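Local coordinates for CYCLIN domain-containing protein (Chaetomium thermophilum, PDB 6Z3U) that serves as the cyclin H subunit of the CDK-activating kinase complex, where together with MAT1 it activates the kinase CDK7, at the interface of chains A and B and the interface of chains A and C. Sequence-based numbering; all coordinates share one arbitrary frame. Chains: chain A, CYCLIN domain-containing protein; chain B, RING-type domain-containing protein; chain C, Protein kinase domain-containing protein.

Contact 1: the interface of chains A and B. Residues chain A 12-13, 18, 22, 235; chain B 60, 62, 65.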
# COMPACT_ATOMS: atom_id res chain seq x y z
N TYR A 12 -13.70 5.12 -0.54
CA TYR A 12 -12.65 6.05 -0.95
C TYR A 12 -12.38 7.09 0.12
O TYR A 12 -11.22 7.43 0.39
CB TYR A 12 -13.02 6.73 -2.27
CG TYR A 12 -11.96 7.70 -2.74
CD1 TYR A 12 -10.88 7.26 -3.51
CD2 TYR A 12 -12.03 9.05 -2.42
CE1 TYR A 12 -9.91 8.14 -3.94
CE2 TYR A 12 -11.05 9.94 -2.84
CZ TYR A 12 -10.00 9.48 -3.60
OH TYR A 12 -9.03 10.36 -4.02
N ARG A 13 -13.43 7.62 0.76
CA ARG A 13 -13.27 8.66 1.76
C ARG A 13 -12.52 8.19 3.00
O ARG A 13 -12.19 9.03 3.85
CB ARG A 13 -14.62 9.23 2.18
CG ARG A 13 -15.28 10.09 1.12
CD ARG A 13 -16.56 10.73 1.63
NE ARG A 13 -17.41 11.22 0.55
CZ ARG A 13 -18.56 10.66 0.17
NH1 ARG A 13 -19.24 11.20 -0.84
NH2 ARG A 13 -19.03 9.58 0.78
N TYR A 18 -7.71 11.16 0.94
CA TYR A 18 -8.87 12.04 1.10
C TYR A 18 -8.83 12.80 2.42
O TYR A 18 -9.02 14.02 2.44
CB TYR A 18 -10.16 11.22 1.02
CG TYR A 18 -11.41 12.04 1.25
CD1 TYR A 18 -12.01 12.74 0.21
CD2 TYR A 18 -11.99 12.12 2.51
CE1 TYR A 18 -13.15 13.49 0.42
CE2 TYR A 18 -13.13 12.87 2.73
CZ TYR A 18 -13.71 13.56 1.68
OH TYR A 18 -14.84 14.31 1.89
N SER A 22 -6.44 15.93 0.56
CA SER A 22 -7.50 16.42 -0.32
C SER A 22 -8.09 17.66 0.32
O SER A 22 -8.60 17.60 1.44
CB SER A 22 -8.58 15.35 -0.55
OG SER A 22 -8.09 14.29 -1.36
N THR A 235 -10.87 13.17 -7.52
CA THR A 235 -10.71 11.75 -7.29
C THR A 235 -10.12 11.08 -8.53
O THR A 235 -10.34 11.54 -9.65
CB THR A 235 -12.07 11.13 -6.97
OG1 THR A 235 -12.60 11.76 -5.79
CG2 THR A 235 -11.97 9.64 -6.73
N VAL B 60 -17.63 11.93 -5.12
CA VAL B 60 -16.91 12.51 -3.99
C VAL B 60 -16.44 13.89 -4.44
O VAL B 60 -15.48 14.01 -5.20
CB VAL B 60 -15.76 11.63 -3.53
CG1 VAL B 60 -14.83 12.40 -2.60
CG2 VAL B 60 -16.29 10.39 -2.83
N ILE B 62 -14.58 16.85 -3.56
CA ILE B 62 -13.59 17.17 -2.53
C ILE B 62 -13.75 18.61 -2.07
O ILE B 62 -13.74 18.91 -0.87
CB ILE B 62 -12.17 16.89 -3.05
CG1 ILE B 62 -11.92 15.38 -3.11
CG2 ILE B 62 -11.13 17.60 -2.19
CD1 ILE B 62 -10.60 14.98 -3.73
N GLU B 65 -17.13 19.17 -0.09
CA GLU B 65 -17.18 18.39 1.15
C GLU B 65 -16.23 18.95 2.20
O GLU B 65 -16.58 19.01 3.38
CB GLU B 65 -16.87 16.93 0.85
CG GLU B 65 -17.93 16.22 0.02
CD GLU B 65 -17.52 14.82 -0.40
OE1 GLU B 65 -18.07 14.31 -1.41
OE2 GLU B 65 -16.66 14.22 0.27
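A:Tyr18 and A:Arg13 converge on the carboxylate of B:Glu65, while the two methyl branches of B:Val60 divide between them, CG1 going to the tyrosine and CG2 to the arginine. This is a mixed polar and apolar interface between the N-terminal segment of the cyclin and the C-terminal end of the modelled MAT1 chain, where helix 62-67 brings in B:Glu65. OE2 of B:Glu65 accepts from two donors. The phenol OH of A:Tyr18 donates to the anti lone pair of OE2 of B:Glu65 at a modelled 2.4 Å, too short to be taken literally. NE of A:Arg13 meets OE2 of B:Glu65 at 3.1 Å in a salt bridge, from above the carboxylate plane, the guanidinium plane being turned 59° from it. The two donors would be expected to fix the rotation of the carboxylate and favour its charged form. Around them the fit is close: CG1 of B:Val60 lies 3.6 Å from CE1 of A:Tyr18, CG2 of B:Val60 lies over a face of the A:Arg13 guanidinium, 3.6 Å from NH1, and B:Ile62 packs its CG2 and CD1 methyls on A:Ser22, CD1 3.5 Å from OG. With its CG anti to the backbone N (chi1 177°), A:Tyr18 reaches across to chain B. The opposite margin is looser: OG1 of A:Thr235 stays 3.7 Å from the carbonyl O of B:Val60, and A:Tyr12 only grazes the same valine. Within the cyclin, CG of A:Arg13 sits over the centre of the A:Tyr18 ring, 3.8 Å above its plane.

Contact 2: the interface of chains A and B. Residues chain A 6-8; chain B 12-16.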
# COMPACT_ATOMS: atom_id res chain seq x y z
N ALA A 6 -22.96 6.23 -2.57
CA ALA A 6 -22.38 5.05 -3.19
C ALA A 6 -21.41 4.36 -2.24
O ALA A 6 -20.68 5.01 -1.49
CB ALA A 6 -21.66 5.43 -4.48
N SER A 7 -21.39 3.02 -2.28
CA SER A 7 -20.51 2.27 -1.41
C SER A 7 -19.05 2.42 -1.82
O SER A 7 -18.16 2.40 -0.95
CB SER A 7 -20.91 0.79 -1.40
OG SER A 7 -20.93 0.27 -2.72
N GLU A 8 -18.77 2.55 -3.12
CA GLU A 8 -17.40 2.77 -3.55
C GLU A 8 -16.91 4.17 -3.18
O GLU A 8 -15.71 4.38 -3.02
CB GLU A 8 -17.27 2.56 -5.06
CG GLU A 8 -18.14 3.46 -5.92
CD GLU A 8 -19.42 2.79 -6.36
OE1 GLU A 8 -20.10 2.19 -5.51
OE2 GLU A 8 -19.75 2.88 -7.56
N VAL B 12 -20.45 -4.13 -1.97
CA VAL B 12 -21.33 -4.31 -3.13
C VAL B 12 -21.36 -3.01 -3.92
O VAL B 12 -21.99 -2.04 -3.47
CB VAL B 12 -22.74 -4.74 -2.70
CG1 VAL B 12 -22.77 -6.23 -2.40
CG2 VAL B 12 -23.20 -3.95 -1.47
N PRO B 13 -20.71 -2.94 -5.08
CA PRO B 13 -20.69 -1.67 -5.82
C PRO B 13 -22.09 -1.21 -6.19
O PRO B 13 -23.00 -2.01 -6.39
CB PRO B 13 -19.85 -2.00 -7.07
CG PRO B 13 -19.94 -3.48 -7.21
CD PRO B 13 -20.02 -4.01 -5.81
N SER B 14 -22.25 0.11 -6.28
CA SER B 14 -23.55 0.73 -6.51
C SER B 14 -23.75 1.15 -7.96
O SER B 14 -24.82 0.89 -8.53
CB SER B 14 -23.71 1.95 -5.59
OG SER B 14 -23.60 1.58 -4.23
N ARG B 15 -22.76 1.80 -8.57
CA ARG B 15 -22.91 2.37 -9.90
C ARG B 15 -22.31 1.50 -11.00
O ARG B 15 -22.40 1.87 -12.17
CB ARG B 15 -22.25 3.75 -9.95
CG ARG B 15 -22.75 4.72 -8.89
CD ARG B 15 -22.52 6.16 -9.30
NE ARG B 15 -22.84 7.09 -8.22
CZ ARG B 15 -22.02 7.38 -7.21
NH1 ARG B 15 -20.81 6.82 -7.15
NH2 ARG B 15 -22.40 8.23 -6.27
N TYR B 16 -21.72 0.37 -10.66
CA TYR B 16 -21.10 -0.49 -11.66
C TYR B 16 -21.22 -1.94 -11.24
O TYR B 16 -21.52 -2.26 -10.08
CB TYR B 16 -19.63 -0.12 -11.89
CG TYR B 16 -18.70 -0.52 -10.76
CD1 TYR B 16 -18.48 0.32 -9.68
CD2 TYR B 16 -18.04 -1.74 -10.79
CE1 TYR B 16 -17.63 -0.05 -8.66
CE2 TYR B 16 -17.19 -2.12 -9.77
CZ TYR B 16 -16.98 -1.26 -8.71
OH TYR B 16 -16.14 -1.63 -7.69
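The hydroxyl OG of A:Ser7 donates to the backbone carbonyl O of B:Val12 at 2.6 Å, approaching from above the carbonyl plane with a C=O...OG angle of 126°. Placed between the backbone N and the carbonyl carbon (chi1 55°), this OG is turned toward the MAT1 loop, and it also makes a weak bond to OG of B:Ser14. In return OG of B:Ser14 accepts the backbone N-H of A:Ser7 at 3.3 Å in a nearly straight bond (172° at H). A side-chain hydroxyl of one protein thus probably acts as a cap at the start of helix 7-12 of the other. Next in that helix, A:Glu8 has its chain bent at chi2, bringing the carboxylate to two successive backbone amides of MAT1. OE1 of A:Glu8 takes the N-H of B:Ser14 at 3.1 Å on its syn side, and OE2 has a weak bond from N of B:Arg15. The aromatic ring of B:Tyr16 lies alongside OE2 with its plane almost perpendicular to the carboxylate; CD1 of B:Tyr16 is 3.6 Å from OE2 of A:Glu8. B:Pro13 CB rests against one face of this ring. At the other end, the extended chain of B:Arg15 lays its guanidinium against the methyl of A:Ala6, in a contact modelled too close to interpret. By reading mostly backbone groups, the site probably pins the beginning of the cyclin chain to the N-terminal loop of MAT1 and so contributes to joining the two activators.

Contact 3: the interface of chains A and C. Residues chain A 142, 145, 172-173, 176; chain C 134, 139, 142.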
# COMPACT_ATOMS: atom_id res chain seq x y z
N PHE A 142 12.05 6.88 -2.67
CA PHE A 142 10.99 6.46 -1.75
C PHE A 142 9.73 6.05 -2.51
O PHE A 142 8.97 5.21 -2.03
CB PHE A 142 10.68 7.58 -0.76
CG PHE A 142 10.05 7.11 0.51
CD1 PHE A 142 10.74 6.26 1.36
CD2 PHE A 142 8.78 7.53 0.87
CE1 PHE A 142 10.16 5.82 2.54
CE2 PHE A 142 8.20 7.10 2.05
CZ PHE A 142 8.89 6.25 2.89
N LYS A 145 9.99 2.31 -3.22
CA LYS A 145 9.64 1.51 -2.05
C LYS A 145 8.14 1.49 -1.83
O LYS A 145 7.55 0.43 -1.58
CB LYS A 145 10.37 2.07 -0.82
CG LYS A 145 11.88 1.98 -0.90
CD LYS A 145 12.53 2.44 0.40
CE LYS A 145 14.00 2.04 0.45
NZ LYS A 145 14.66 2.51 1.70
N GLU A 172 15.44 10.63 3.13
CA GLU A 172 14.38 9.62 3.06
C GLU A 172 13.40 9.77 4.22
O GLU A 172 12.20 9.94 4.01
CB GLU A 172 14.99 8.22 3.06
CG GLU A 172 13.98 7.13 2.73
CD GLU A 172 14.54 5.72 2.87
OE1 GLU A 172 14.12 4.83 2.11
OE2 GLU A 172 15.40 5.51 3.75
N PHE A 173 13.91 9.72 5.46
CA PHE A 173 13.02 9.83 6.61
C PHE A 173 12.38 11.21 6.68
O PHE A 173 11.23 11.35 7.10
CB PHE A 173 13.77 9.52 7.90
CG PHE A 173 12.88 9.32 9.09
CD1 PHE A 173 11.94 8.31 9.10
CD2 PHE A 173 12.98 10.15 10.20
CE1 PHE A 173 11.11 8.12 10.20
CE2 PHE A 173 12.16 9.97 11.29
CZ PHE A 173 11.22 8.95 11.29
N CYS A 176 9.44 11.12 4.56
CA CYS A 176 8.38 10.33 5.16
C CYS A 176 7.54 11.18 6.11
O CYS A 176 6.30 11.11 6.09
CB CYS A 176 8.97 9.12 5.88
SG CYS A 176 7.78 7.81 6.24
N MET C 134 15.40 3.04 4.76
CA MET C 134 14.26 2.48 5.48
C MET C 134 14.01 1.04 5.04
O MET C 134 13.98 0.74 3.84
CB MET C 134 13.02 3.33 5.24
CG MET C 134 11.84 2.96 6.14
SD MET C 134 10.46 4.11 6.11
CE MET C 134 11.28 5.70 6.25
N VAL C 139 8.29 0.07 5.60
CA VAL C 139 7.50 0.75 4.58
C VAL C 139 6.18 0.02 4.34
O VAL C 139 5.12 0.64 4.21
CB VAL C 139 8.31 0.88 3.28
CG1 VAL C 139 7.44 1.40 2.16
CG2 VAL C 139 9.51 1.79 3.50
N LEU C 142 3.67 0.43 7.27
CA LEU C 142 3.13 1.79 7.30
C LEU C 142 2.07 1.98 6.23
O LEU C 142 1.06 2.66 6.46
CB LEU C 142 4.27 2.79 7.12
CG LEU C 142 4.14 4.15 7.82
CD1 LEU C 142 3.78 3.97 9.28
CD2 LEU C 142 5.44 4.92 7.68
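This is the cyclin-kinase interface, in which the cyclin holds the kinase segment leading into helix 136-148, the C-helix that cyclins position in CDKs. C:Met134, just ahead of that helix, is gripped at both ends of its backbone. Its N-H goes to OE2 of A:Glu172 at 2.7 Å, on the syn side but 27° out of the carboxylate plane, and its carbonyl O takes NZ of A:Lys145 at 2.9 Å, in the carbonyl plane on a lone pair. The two cyclin residues form the lysine-glutamate pair typical of cyclins: NZ of A:Lys145 salt-bridges OE1 of A:Glu172, which would hold both groups in place for the kinase backbone. Extended through chi2 and turned at chi3 (-46°), the C:Met134 side chain enters an apolar pocket. Its SD lies at the edge of the A:Phe142 ring, in plane, and its methyl CE meets the edge of A:Phe173, 3.9 Å from CD1. SG of A:Cys176 extends the pocket toward CD2 of C:Leu142, 4.0 Å away. One turn earlier on the C-helix, CG1 of C:Val139 packs on the backbone carbonyl of A:Lys145. Together the contacts let the cyclin grasp the start of the C-helix and likely favour its active placement.

Contacts 1 and 2 lie about 15 Å apart between the centres of their C-alpha atoms and share helix 7-12 of the cyclin, whose first turn serves contact 2 while its last residue borders contact 1. They engage opposite ends of the modelled MAT1 chain, which therefore returns to the same N-terminal region of chain A. Contact 3, about 24 Å from contact 1 and 33 Å from contact 2, uses other helices of the cyclin, 132-146 and 172-178, and shares no residue with them. The cyclin can thus bind MAT1 and the kinase simultaneously through separate surfaces, consistent with a three-subunit CAK assembly.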